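Local coordinates for Per a 4 allergen (Periplaneta americana, PDB 3EBW), which is a cockroach allergen recognised by IgE, with a lipocalin-like beta barrel that probably holds small, largely apolar ligands, at residues Asp1-Ile6 with Tyr116-Tyr121; Thr21-Arg27 with Trp122-Thr128; Asp79-Ile83 with Ser93-Met97; Gln103-Ile107 with Thr134-Val138. All coordinates share one frame; numbering follows the deposited sequence.

Interaction 1 (Asp1-Ile6 with Tyr116-Tyr121); sequences DDSCQI and YSRHLY
The Y116 ring lies against the backbone of S3 and C4, with S3 CA over its centre, and carries most of this contact. Y116 CB faces the carbonyl of S3, with S3 O at 3.6 Å. Next comes Y116 CG, 3.5 Å from S3 N. On one side of the ring, CD1 and CE1 lie nearest S3 N, with D2 C beside them; on the other, Y116 CD2 lies 3.5 Å from C4 N. The same Y116 CD2 is 3.9 Å from C4 CB. Toward the tip, Y116 CZ is 3.9 Å from S3 CA. A chi1 of -62° puts CG of Y116 beside the backbone N and so turns the ring toward S3 and C4. Further along, I6 points at H119 and sets CG1 over one face of the imidazole, 3.6 Å from its centroid and 28° off the ring normal, a CH-pi contact. The other branch, I6 CG2, passes Y121 OH at 3.8 Å. C4 is disulfide-bonded to C111 on strand 106-112, which ties the N-terminal chain to the barrel next to strand 119-125. At the corner between Y116 and H119, R118 instead hydrogen-bonds G50 and T16 of the second subunit. No hydrogen bond links the two segments; they meet by packing of the Y116 ring and I6, while the disulfide to C111 supplies the covalent tie.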
# COMPACT_ATOMS: atom_id res chain seq x y z
N ASP A 1 -18.45 -4.76 11.06
CA ASP A 1 -17.60 -4.03 12.06
C ASP A 1 -17.63 -4.71 13.44
O ASP A 1 -18.46 -5.58 13.70
CB ASP A 1 -18.05 -2.57 12.16
CG ASP A 1 -17.10 -1.72 12.99
OD1 ASP A 1 -15.87 -1.77 12.74
OD2 ASP A 1 -17.58 -0.99 13.88
N ASP A 2 -16.71 -4.29 14.32
CA ASP A 2 -16.58 -4.86 15.66
C ASP A 2 -16.30 -6.36 15.57
O ASP A 2 -16.38 -7.08 16.56
CB ASP A 2 -17.84 -4.60 16.49
CG ASP A 2 -17.97 -3.16 16.94
OD1 ASP A 2 -18.24 -2.29 16.09
OD2 ASP A 2 -17.79 -2.89 18.15
N SER A 3 -15.93 -6.79 14.36
CA SER A 3 -15.62 -8.18 14.04
C SER A 3 -15.18 -8.17 12.58
O SER A 3 -15.68 -7.37 11.79
CB SER A 3 -16.86 -9.04 14.18
OG SER A 3 -17.87 -8.58 13.29
N CYS A 4 -14.28 -9.06 12.20
CA CYS A 4 -13.80 -9.12 10.82
C CYS A 4 -14.67 -9.93 9.86
O CYS A 4 -14.61 -11.16 9.86
CB CYS A 4 -12.38 -9.68 10.79
SG CYS A 4 -11.52 -9.66 9.19
N GLN A 5 -15.47 -9.26 9.04
CA GLN A 5 -16.31 -9.95 8.08
C GLN A 5 -15.82 -9.64 6.66
O GLN A 5 -15.65 -8.48 6.29
CB GLN A 5 -17.76 -9.50 8.22
CG GLN A 5 -18.21 -9.30 9.65
CD GLN A 5 -17.95 -10.53 10.50
OE1 GLN A 5 -18.43 -11.62 10.21
NE2 GLN A 5 -17.17 -10.35 11.56
N ILE A 6 -15.58 -10.68 5.87
CA ILE A 6 -15.12 -10.48 4.50
C ILE A 6 -15.91 -11.44 3.62
O ILE A 6 -16.06 -12.64 3.93
CB ILE A 6 -13.60 -10.80 4.33
CG1 ILE A 6 -12.74 -9.78 5.08
CG2 ILE A 6 -13.21 -10.79 2.86
CD1 ILE A 6 -11.23 -10.08 4.99
N TYR A 116 -11.05 -3.56 11.89
CA TYR A 116 -11.90 -4.45 11.11
C TYR A 116 -12.34 -3.69 9.88
O TYR A 116 -12.88 -4.28 8.94
CB TYR A 116 -13.13 -4.84 11.93
CG TYR A 116 -12.81 -5.59 13.19
CD1 TYR A 116 -13.40 -5.24 14.40
CD2 TYR A 116 -11.92 -6.66 13.18
CE1 TYR A 116 -13.11 -5.94 15.57
CE2 TYR A 116 -11.62 -7.37 14.34
CZ TYR A 116 -12.22 -7.00 15.54
OH TYR A 116 -11.93 -7.68 16.69
N SER A 117 -12.12 -2.38 9.90
CA SER A 117 -12.48 -1.50 8.80
C SER A 117 -11.63 -1.79 7.56
O SER A 117 -12.14 -1.81 6.44
CB SER A 117 -12.29 -0.04 9.23
OG SER A 117 -12.61 0.84 8.17
N ARG A 118 -10.34 -2.05 7.79
CA ARG A 118 -9.40 -2.31 6.71
C ARG A 118 -9.20 -3.81 6.41
O ARG A 118 -8.65 -4.56 7.24
CB ARG A 118 -8.05 -1.67 7.07
CG ARG A 118 -7.22 -1.15 5.88
CD ARG A 118 -6.73 -2.27 4.99
NE ARG A 118 -5.98 -1.79 3.83
CZ ARG A 118 -4.88 -1.07 3.91
NH1 ARG A 118 -4.39 -0.74 5.09
NH2 ARG A 118 -4.24 -0.71 2.80
N HIS A 119 -9.63 -4.23 5.23
CA HIS A 119 -9.46 -5.61 4.83
C HIS A 119 -8.11 -5.83 4.16
O HIS A 119 -7.58 -4.93 3.51
CB HIS A 119 -10.57 -6.03 3.87
CG HIS A 119 -11.92 -6.08 4.52
ND1 HIS A 119 -12.99 -6.72 3.94
CD2 HIS A 119 -12.36 -5.60 5.70
CE1 HIS A 119 -14.04 -6.63 4.74
NE2 HIS A 119 -13.68 -5.95 5.82
N LEU A 120 -7.55 -7.03 4.30
CA LEU A 120 -6.26 -7.32 3.69
C LEU A 120 -6.36 -8.61 2.89
O LEU A 120 -6.83 -9.62 3.41
CB LEU A 120 -5.18 -7.49 4.77
CG LEU A 120 -4.73 -6.37 5.73
CD1 LEU A 120 -4.20 -5.19 4.97
CD2 LEU A 120 -5.87 -5.92 6.57
N TYR A 121 -5.92 -8.60 1.64
CA TYR A 121 -5.93 -9.84 0.85
C TYR A 121 -4.51 -10.33 0.65
O TYR A 121 -3.61 -9.53 0.48
CB TYR A 121 -6.60 -9.65 -0.52
CG TYR A 121 -8.08 -9.38 -0.43
CD1 TYR A 121 -9.01 -10.32 -0.89
CD2 TYR A 121 -8.56 -8.21 0.15
CE1 TYR A 121 -10.35 -10.10 -0.79
CE2 TYR A 121 -9.90 -7.98 0.27
CZ TYR A 121 -10.81 -8.93 -0.21
OH TYR A 121 -12.16 -8.68 -0.15

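Interaction 2 (Thr21-Arg27 with Trp122-Thr128); sequences TWYELFR and WIASHET. Unlike the reference sequence in segment 122-128: E127 (reference Gly).
Y23 and S125 form a hydrogen-bonded antiparallel pair: S125 N donates to Y23 O (2.9 Å) and Y23 N donates in return to S125 O. Beyond the E24-A124 pair, the ladder slips by one residue. L25 N reaches I123 O at 3.0 Å, F26 N adds a weak bond to the same oxygen, and I123 N returns 3.0 Å to F26 O. L25 and F26 together opposite I123 make a classic beta bulge. Past the strand end, H126 ND1 donates weakly to T21 O (3.0 Å), while S125 OG takes E127 N in an ST turn and also bonds T104 O. H126 NE2 sits over one face of the W22 indole toward its rim; the two rings are oblique, the imidazole and six-membered ring centroids 3.8 Å apart and the planes inclined by 37°. W22 belongs to the G-x-W signature of lipocalins; its NE1 bonds Y18 O and its ring stacks on Y18. From the loop beyond strand 119-125, T128 CG2 rests over one face of the Y23 ring, and T21 CG2 lies over the opposite face. F26 CB meets I123 CB at 3.9 Å, on the side covered by helix 132-142. R27 and W122 turn to the side that E24 shares with a bound polyether, and R27 bridges to E153 and hydrogen-bonds F36 O. Backbone bonds therefore fix the strand register, while the H126-W22 contact and the weak bond to T21 O join the turn after the strand to strand 20-27.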
# COMPACT_ATOMS: atom_id res chain seq x y z
N THR A 21 3.73 -25.56 1.99
CA THR A 21 4.40 -24.26 1.99
C THR A 21 3.81 -23.33 0.96
O THR A 21 3.90 -23.57 -0.25
CB THR A 21 5.89 -24.42 1.70
OG1 THR A 21 6.50 -25.14 2.78
CG2 THR A 21 6.57 -23.06 1.58
N TRP A 22 3.20 -22.25 1.45
CA TRP A 22 2.60 -21.27 0.57
C TRP A 22 3.41 -19.97 0.55
O TRP A 22 3.60 -19.33 1.58
CB TRP A 22 1.17 -20.98 1.01
CG TRP A 22 0.23 -22.11 0.85
CD1 TRP A 22 -0.08 -23.06 1.78
CD2 TRP A 22 -0.52 -22.45 -0.33
NE1 TRP A 22 -0.97 -23.96 1.26
CE2 TRP A 22 -1.26 -23.61 -0.03
CE3 TRP A 22 -0.63 -21.88 -1.61
CZ2 TRP A 22 -2.10 -24.22 -0.96
CZ3 TRP A 22 -1.47 -22.49 -2.54
CH2 TRP A 22 -2.19 -23.65 -2.21
N TYR A 23 3.90 -19.60 -0.62
CA TYR A 23 4.65 -18.36 -0.75
C TYR A 23 3.68 -17.19 -0.99
O TYR A 23 2.74 -17.30 -1.78
CB TYR A 23 5.67 -18.44 -1.90
CG TYR A 23 6.75 -19.48 -1.70
CD1 TYR A 23 7.64 -19.39 -0.64
CD2 TYR A 23 6.84 -20.58 -2.54
CE1 TYR A 23 8.58 -20.39 -0.42
CE2 TYR A 23 7.78 -21.58 -2.33
CZ TYR A 23 8.64 -21.48 -1.28
OH TYR A 23 9.53 -22.50 -1.09
N GLU A 24 3.90 -16.09 -0.29
CA GLU A 24 3.04 -14.93 -0.45
C GLU A 24 3.52 -14.15 -1.68
O GLU A 24 4.56 -13.51 -1.64
CB GLU A 24 3.10 -14.06 0.81
CG GLU A 24 2.28 -12.81 0.75
CD GLU A 24 2.01 -12.23 2.13
OE1 GLU A 24 1.60 -11.06 2.22
OE2 GLU A 24 2.20 -12.96 3.13
N LEU A 25 2.78 -14.22 -2.77
CA LEU A 25 3.19 -13.54 -3.99
C LEU A 25 2.67 -12.12 -4.19
O LEU A 25 3.33 -11.31 -4.83
CB LEU A 25 2.86 -14.40 -5.19
CG LEU A 25 3.48 -15.79 -5.08
CD1 LEU A 25 3.33 -16.53 -6.42
CD2 LEU A 25 4.94 -15.67 -4.64
N PHE A 26 1.49 -11.83 -3.66
CA PHE A 26 0.93 -10.48 -3.74
C PHE A 26 0.22 -10.26 -2.43
O PHE A 26 -0.15 -11.22 -1.77
CB PHE A 26 -0.06 -10.36 -4.88
CG PHE A 26 0.52 -10.68 -6.20
CD1 PHE A 26 0.79 -11.98 -6.55
CD2 PHE A 26 0.81 -9.67 -7.11
CE1 PHE A 26 1.34 -12.29 -7.79
CE2 PHE A 26 1.35 -9.96 -8.34
CZ PHE A 26 1.62 -11.26 -8.69
N ARG A 27 0.04 -9.01 -2.04
CA ARG A 27 -0.63 -8.70 -0.79
C ARG A 27 -1.17 -7.28 -0.83
O ARG A 27 -0.65 -6.44 -1.56
CB ARG A 27 0.34 -8.79 0.38
CG ARG A 27 1.38 -7.67 0.38
CD ARG A 27 2.12 -7.51 1.68
NE ARG A 27 3.43 -8.17 1.66
CZ ARG A 27 4.58 -7.57 1.97
NH1 ARG A 27 4.61 -6.29 2.31
NH2 ARG A 27 5.71 -8.26 1.91
N TRP A 122 -4.32 -11.65 0.71
CA TRP A 122 -3.01 -12.26 0.53
C TRP A 122 -3.14 -13.33 -0.55
O TRP A 122 -3.93 -14.26 -0.43
CB TRP A 122 -2.54 -12.86 1.86
CG TRP A 122 -2.23 -11.83 2.94
CD1 TRP A 122 -1.13 -11.02 2.99
CD2 TRP A 122 -3.01 -11.50 4.10
NE1 TRP A 122 -1.17 -10.21 4.12
CE2 TRP A 122 -2.32 -10.49 4.81
CE3 TRP A 122 -4.23 -11.96 4.61
CZ2 TRP A 122 -2.80 -9.93 6.00
CZ3 TRP A 122 -4.70 -11.39 5.80
CH2 TRP A 122 -3.98 -10.39 6.48
N ILE A 123 -2.41 -13.17 -1.64
CA ILE A 123 -2.48 -14.13 -2.74
C ILE A 123 -1.28 -15.02 -2.54
O ILE A 123 -0.17 -14.52 -2.37
CB ILE A 123 -2.45 -13.39 -4.13
CG1 ILE A 123 -3.77 -12.65 -4.39
CG2 ILE A 123 -2.27 -14.38 -5.25
CD1 ILE A 123 -4.12 -11.60 -3.37
N ALA A 124 -1.49 -16.33 -2.52
CA ALA A 124 -0.39 -17.28 -2.25
C ALA A 124 -0.22 -18.44 -3.23
O ALA A 124 -1.10 -18.76 -4.01
CB ALA A 124 -0.53 -17.81 -0.82
N SER A 125 0.94 -19.10 -3.17
CA SER A 125 1.19 -20.21 -4.07
C SER A 125 2.25 -21.17 -3.56
O SER A 125 3.02 -20.84 -2.64
CB SER A 125 1.60 -19.68 -5.44
OG SER A 125 1.95 -20.75 -6.30
N HIS A 126 2.28 -22.37 -4.14
CA HIS A 126 3.26 -23.38 -3.76
C HIS A 126 4.53 -23.09 -4.55
O HIS A 126 5.64 -23.38 -4.10
CB HIS A 126 2.75 -24.79 -4.07
CG HIS A 126 1.82 -25.33 -3.03
ND1 HIS A 126 2.22 -25.55 -1.73
CD2 HIS A 126 0.51 -25.68 -3.09
CE1 HIS A 126 1.19 -26.00 -1.03
NE2 HIS A 126 0.15 -26.10 -1.83
N GLU A 127 4.34 -22.51 -5.73
CA GLU A 127 5.44 -22.12 -6.59
C GLU A 127 5.93 -20.79 -6.03
O GLU A 127 5.51 -20.38 -4.96
CB GLU A 127 4.93 -21.92 -8.01
CG GLU A 127 4.21 -23.13 -8.56
CD GLU A 127 5.13 -24.33 -8.64
OE1 GLU A 127 6.12 -24.26 -9.39
OE2 GLU A 127 4.86 -25.33 -7.94
N THR A 128 6.83 -20.12 -6.74
CA THR A 128 7.32 -18.82 -6.29
C THR A 128 6.87 -17.76 -7.27
O THR A 128 7.39 -16.66 -7.25
CB THR A 128 8.84 -18.76 -6.22
OG1 THR A 128 9.39 -19.32 -7.42
CG2 THR A 128 9.36 -19.50 -5.00

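Interaction 3 (Asp79-Ile83 with Ser93-Met97); sequences DTFDI and STYFM. Unlike the reference sequence in segment 79-83: D79 (reference Asn).
S93 opens the strand opposite I83: S93 O accepts I83 N at 3.0 Å, the reverse bond from S93 N is weak, and its OG lies beside I83 CB. T94 turns to the other side of the hairpin, alongside D82. There T94 OG1 makes a weak hydrogen bond to D82 OD1 (3.3 Å), and T94 CG2 meets T80 CG2 at 3.6 Å. Y95 is the hydrogen-bonded partner of F81: F81 N gives 2.9 Å to Y95 O and Y95 N gives 3.0 Å to F81 O. F81 holds CG between its backbone N and carbonyl carbon (chi1 64°), which leans the ring across to Y95; Y95 CB then sits over its face, 17° off the normal. The two rings are near parallel but slid apart, with little overlap. Y95 CE2 instead meets I83 CG1 at 3.7 Å. F96 presents a ring face to T80 OG1, and selenomethionine M97 donates its N to D79 O (3.0 Å), its CE approaching F81 CE1. This is a beta hairpin of the lipocalin barrel. F81 and M97 pack on V108 of strand 106-112, which pairs with strand 93-100 on its other side; loop residues M15, F10 and Y18 close round these side chains, Y95 borders a bound polyether, and F96 lies against the N-terminal chain at C4 to I6.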
# COMPACT_ATOMS: atom_id res chain seq x y z
N ASP A 79 -15.59 -22.00 5.10
CA ASP A 79 -14.68 -21.13 4.34
C ASP A 79 -13.99 -20.15 5.29
O ASP A 79 -13.81 -18.98 4.98
CB ASP A 79 -15.48 -20.35 3.31
CG ASP A 79 -16.46 -19.37 3.96
OD1 ASP A 79 -16.61 -19.39 5.20
OD2 ASP A 79 -17.09 -18.59 3.22
N THR A 80 -13.60 -20.64 6.46
CA THR A 80 -12.98 -19.80 7.48
C THR A 80 -11.98 -20.60 8.27
O THR A 80 -12.17 -21.78 8.43
CB THR A 80 -14.07 -19.29 8.43
OG1 THR A 80 -14.60 -18.07 7.91
CG2 THR A 80 -13.54 -19.09 9.84
N PHE A 81 -10.90 -19.98 8.73
CA PHE A 81 -9.99 -20.74 9.57
C PHE A 81 -9.41 -19.84 10.63
O PHE A 81 -9.23 -18.66 10.41
CB PHE A 81 -8.88 -21.45 8.77
CG PHE A 81 -7.95 -20.54 8.04
CD1 PHE A 81 -8.23 -20.15 6.74
CD2 PHE A 81 -6.74 -20.15 8.61
CE1 PHE A 81 -7.32 -19.39 6.02
CE2 PHE A 81 -5.84 -19.39 7.90
CZ PHE A 81 -6.12 -19.01 6.61
N ASP A 82 -9.18 -20.38 11.82
CA ASP A 82 -8.64 -19.57 12.89
C ASP A 82 -7.18 -19.94 13.20
O ASP A 82 -6.73 -21.05 12.89
CB ASP A 82 -9.51 -19.69 14.15
CG ASP A 82 -11.01 -19.35 13.89
OD1 ASP A 82 -11.69 -18.86 14.83
OD2 ASP A 82 -11.51 -19.58 12.75
N ILE A 83 -6.44 -19.00 13.77
CA ILE A 83 -5.07 -19.22 14.14
C ILE A 83 -4.94 -18.96 15.62
O ILE A 83 -5.54 -18.03 16.15
CB ILE A 83 -4.16 -18.32 13.36
CG1 ILE A 83 -4.42 -18.54 11.87
CG2 ILE A 83 -2.69 -18.58 13.74
CD1 ILE A 83 -3.93 -19.82 11.29
N SER A 93 -7.02 -15.02 15.96
CA SER A 93 -7.44 -14.28 14.77
C SER A 93 -8.23 -15.18 13.81
O SER A 93 -7.95 -16.37 13.71
CB SER A 93 -6.23 -13.70 14.06
OG SER A 93 -5.35 -14.73 13.66
N THR A 94 -9.23 -14.62 13.11
CA THR A 94 -10.04 -15.38 12.15
C THR A 94 -9.79 -14.85 10.75
O THR A 94 -9.77 -13.67 10.55
CB THR A 94 -11.55 -15.27 12.42
OG1 THR A 94 -11.84 -15.81 13.71
CG2 THR A 94 -12.35 -16.05 11.38
N TYR A 95 -9.61 -15.76 9.79
CA TYR A 95 -9.33 -15.46 8.39
C TYR A 95 -10.32 -16.17 7.45
O TYR A 95 -10.71 -17.33 7.69
CB TYR A 95 -7.92 -15.94 8.05
CG TYR A 95 -6.84 -15.26 8.82
CD1 TYR A 95 -6.28 -14.08 8.35
CD2 TYR A 95 -6.39 -15.78 10.02
CE1 TYR A 95 -5.28 -13.44 9.06
CE2 TYR A 95 -5.40 -15.15 10.74
CZ TYR A 95 -4.84 -13.98 10.25
OH TYR A 95 -3.83 -13.35 10.93
N PHE A 96 -10.70 -15.49 6.36
CA PHE A 96 -11.63 -16.03 5.36
C PHE A 96 -10.90 -16.62 4.18
O PHE A 96 -10.04 -16.00 3.63
CB PHE A 96 -12.55 -14.91 4.87
CG PHE A 96 -13.41 -14.35 5.94
CD1 PHE A 96 -14.76 -14.67 6.01
CD2 PHE A 96 -12.86 -13.57 6.96
CE1 PHE A 96 -15.54 -14.23 7.07
CE2 PHE A 96 -13.63 -13.13 8.02
CZ PHE A 96 -14.97 -13.45 8.08
N MSE A 97 -11.25 -17.84 3.79
CA MSE A 97 -10.61 -18.46 2.66
C MSE A 97 -11.39 -18.02 1.44
O MSE A 97 -12.37 -18.64 1.10
CB MSE A 97 -10.69 -19.96 2.78
CG MSE A 97 -10.11 -20.67 1.61
SE MSE A 97 -8.27 -20.15 1.38
CE MSE A 97 -7.41 -21.48 2.51

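Interaction 4 (Gln103-Ile107 with Thr134-Val138); sequences QTYSI and TKAKV
Y105 meets the helix through a first torsion of 77°, which tucks CG between its own backbone N and carbonyl carbon and stands the ring up beside T134, K137 and V138. K137 answers with CG anti to its N (chi1 -175°), then bends at chi2 and again at chi4. As a result K137 CG lies over one face of the phenol, 4.2 Å from Y105 CZ, and the bent chain brings K137 NZ to within 3.4 Å of Y105 OH in a weak hydrogen bond. Y105 CB packs against T134 CG2 at 3.6 Å and against V138 CG2 at 3.9 Å, neighbours one helix turn apart. T134 and V138 are four residues apart in sequence, with V138 N bonded to T134 O, and both present methyls to Y105. The helix is the one that follows the last long strand of the barrel, as in other lipocalins, and here it packs against the outside of the wall where strand 106-112 begins. Further along that strand, I107 CG2 touches V138 CG1 at 4.2 Å, and V138 also rests on I123 of the adjacent strand and on L149. At T104 the two threonines reach toward each other, tip to tip: T104 CG2 and T134 CG2 are 4.0 Å apart, and T104 OG1 and T134 OG1 are 3.7 Å apart. The polar end of T134 is engaged by D131, to which OG1 is hydrogen-bonded.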
# COMPACT_ATOMS: atom_id res chain seq x y z
N GLN A 103 -3.35 -26.20 -4.45
CA GLN A 103 -2.06 -26.54 -5.04
C GLN A 103 -1.62 -25.76 -6.27
O GLN A 103 -1.24 -26.35 -7.27
CB GLN A 103 -1.98 -28.05 -5.31
CG GLN A 103 -1.21 -28.79 -4.21
CD GLN A 103 -1.29 -30.30 -4.29
OE1 GLN A 103 -0.88 -30.91 -5.28
NE2 GLN A 103 -1.82 -30.92 -3.24
N THR A 104 -1.66 -24.43 -6.18
CA THR A 104 -1.26 -23.55 -7.27
C THR A 104 -1.47 -22.08 -6.90
O THR A 104 -0.60 -21.25 -7.12
CB THR A 104 -2.03 -23.85 -8.58
OG1 THR A 104 -1.16 -23.62 -9.68
CG2 THR A 104 -3.21 -22.93 -8.77
N TYR A 105 -2.65 -21.77 -6.36
CA TYR A 105 -3.00 -20.42 -5.94
C TYR A 105 -3.81 -20.52 -4.64
O TYR A 105 -4.39 -21.56 -4.36
CB TYR A 105 -3.82 -19.72 -7.01
CG TYR A 105 -5.26 -20.16 -7.07
CD1 TYR A 105 -5.62 -21.38 -7.63
CD2 TYR A 105 -6.27 -19.34 -6.58
CE1 TYR A 105 -6.95 -21.78 -7.70
CE2 TYR A 105 -7.60 -19.73 -6.64
CZ TYR A 105 -7.94 -20.95 -7.20
OH TYR A 105 -9.26 -21.34 -7.25
N SER A 106 -3.84 -19.45 -3.86
CA SER A 106 -4.55 -19.46 -2.60
C SER A 106 -4.87 -18.07 -2.13
O SER A 106 -4.01 -17.43 -1.55
CB SER A 106 -3.69 -20.12 -1.53
OG SER A 106 -3.98 -19.58 -0.24
N ILE A 107 -6.09 -17.58 -2.35
CA ILE A 107 -6.36 -16.23 -1.87
C ILE A 107 -7.12 -16.23 -0.52
O ILE A 107 -8.27 -16.63 -0.42
CB ILE A 107 -7.02 -15.31 -3.03
CG1 ILE A 107 -8.33 -14.71 -2.58
CG2 ILE A 107 -7.17 -16.07 -4.36
CD1 ILE A 107 -8.17 -13.63 -1.58
N THR A 134 -2.64 -19.30 -14.17
CA THR A 134 -3.10 -19.07 -12.80
C THR A 134 -3.58 -17.62 -12.63
O THR A 134 -4.76 -17.39 -12.37
CB THR A 134 -1.96 -19.38 -11.78
OG1 THR A 134 -1.46 -20.70 -11.99
CG2 THR A 134 -2.48 -19.28 -10.35
N LYS A 135 -2.67 -16.66 -12.79
CA LYS A 135 -3.00 -15.24 -12.66
C LYS A 135 -4.41 -14.94 -13.16
O LYS A 135 -5.17 -14.20 -12.52
CB LYS A 135 -2.01 -14.38 -13.46
CG LYS A 135 -0.76 -13.96 -12.72
CD LYS A 135 -0.23 -12.66 -13.32
CE LYS A 135 0.81 -11.99 -12.44
NZ LYS A 135 0.90 -10.52 -12.68
N ALA A 136 -4.74 -15.52 -14.31
CA ALA A 136 -6.05 -15.35 -14.91
C ALA A 136 -7.12 -15.70 -13.89
O ALA A 136 -8.02 -14.89 -13.59
CB ALA A 136 -6.18 -16.25 -16.12
N LYS A 137 -7.01 -16.91 -13.36
CA LYS A 137 -7.95 -17.43 -12.38
C LYS A 137 -8.00 -16.59 -11.11
O LYS A 137 -9.09 -16.26 -10.61
CB LYS A 137 -7.58 -18.88 -12.03
CG LYS A 137 -8.55 -19.56 -11.10
CD LYS A 137 -9.95 -19.55 -11.68
CE LYS A 137 -10.89 -20.31 -10.79
NZ LYS A 137 -10.26 -21.62 -10.48
N VAL A 138 -6.83 -16.23 -10.59
CA VAL A 138 -6.74 -15.44 -9.36
C VAL A 138 -7.52 -14.15 -9.50
O VAL A 138 -8.11 -13.68 -8.52
CB VAL A 138 -5.27 -15.12 -8.98
CG1 VAL A 138 -5.22 -14.37 -7.66
CG2 VAL A 138 -4.50 -16.39 -8.84

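How the interactions relate
All four contacts reach one curled antiparallel sheet, the lipocalin barrel. Strand 119-125 serves both interaction 1 and interaction 2, whose centres are about 21 Å apart, and pairs on one side with strand 20-27 and on the other with strand 106-112, which interaction 4 uses. Interaction 2 and interaction 4 are neighbours, with centres about 9 Å apart, joined where A124 and S106 bond across the strands. Interaction 3, about 12 Å from interaction 1 between centres, is nested in the loops closed by interactions 1 and 2; interaction 4 crosses both. The early and late parts of the chain are thus brought together, closing the barrel and placing the N-terminal chain and helix on its outside.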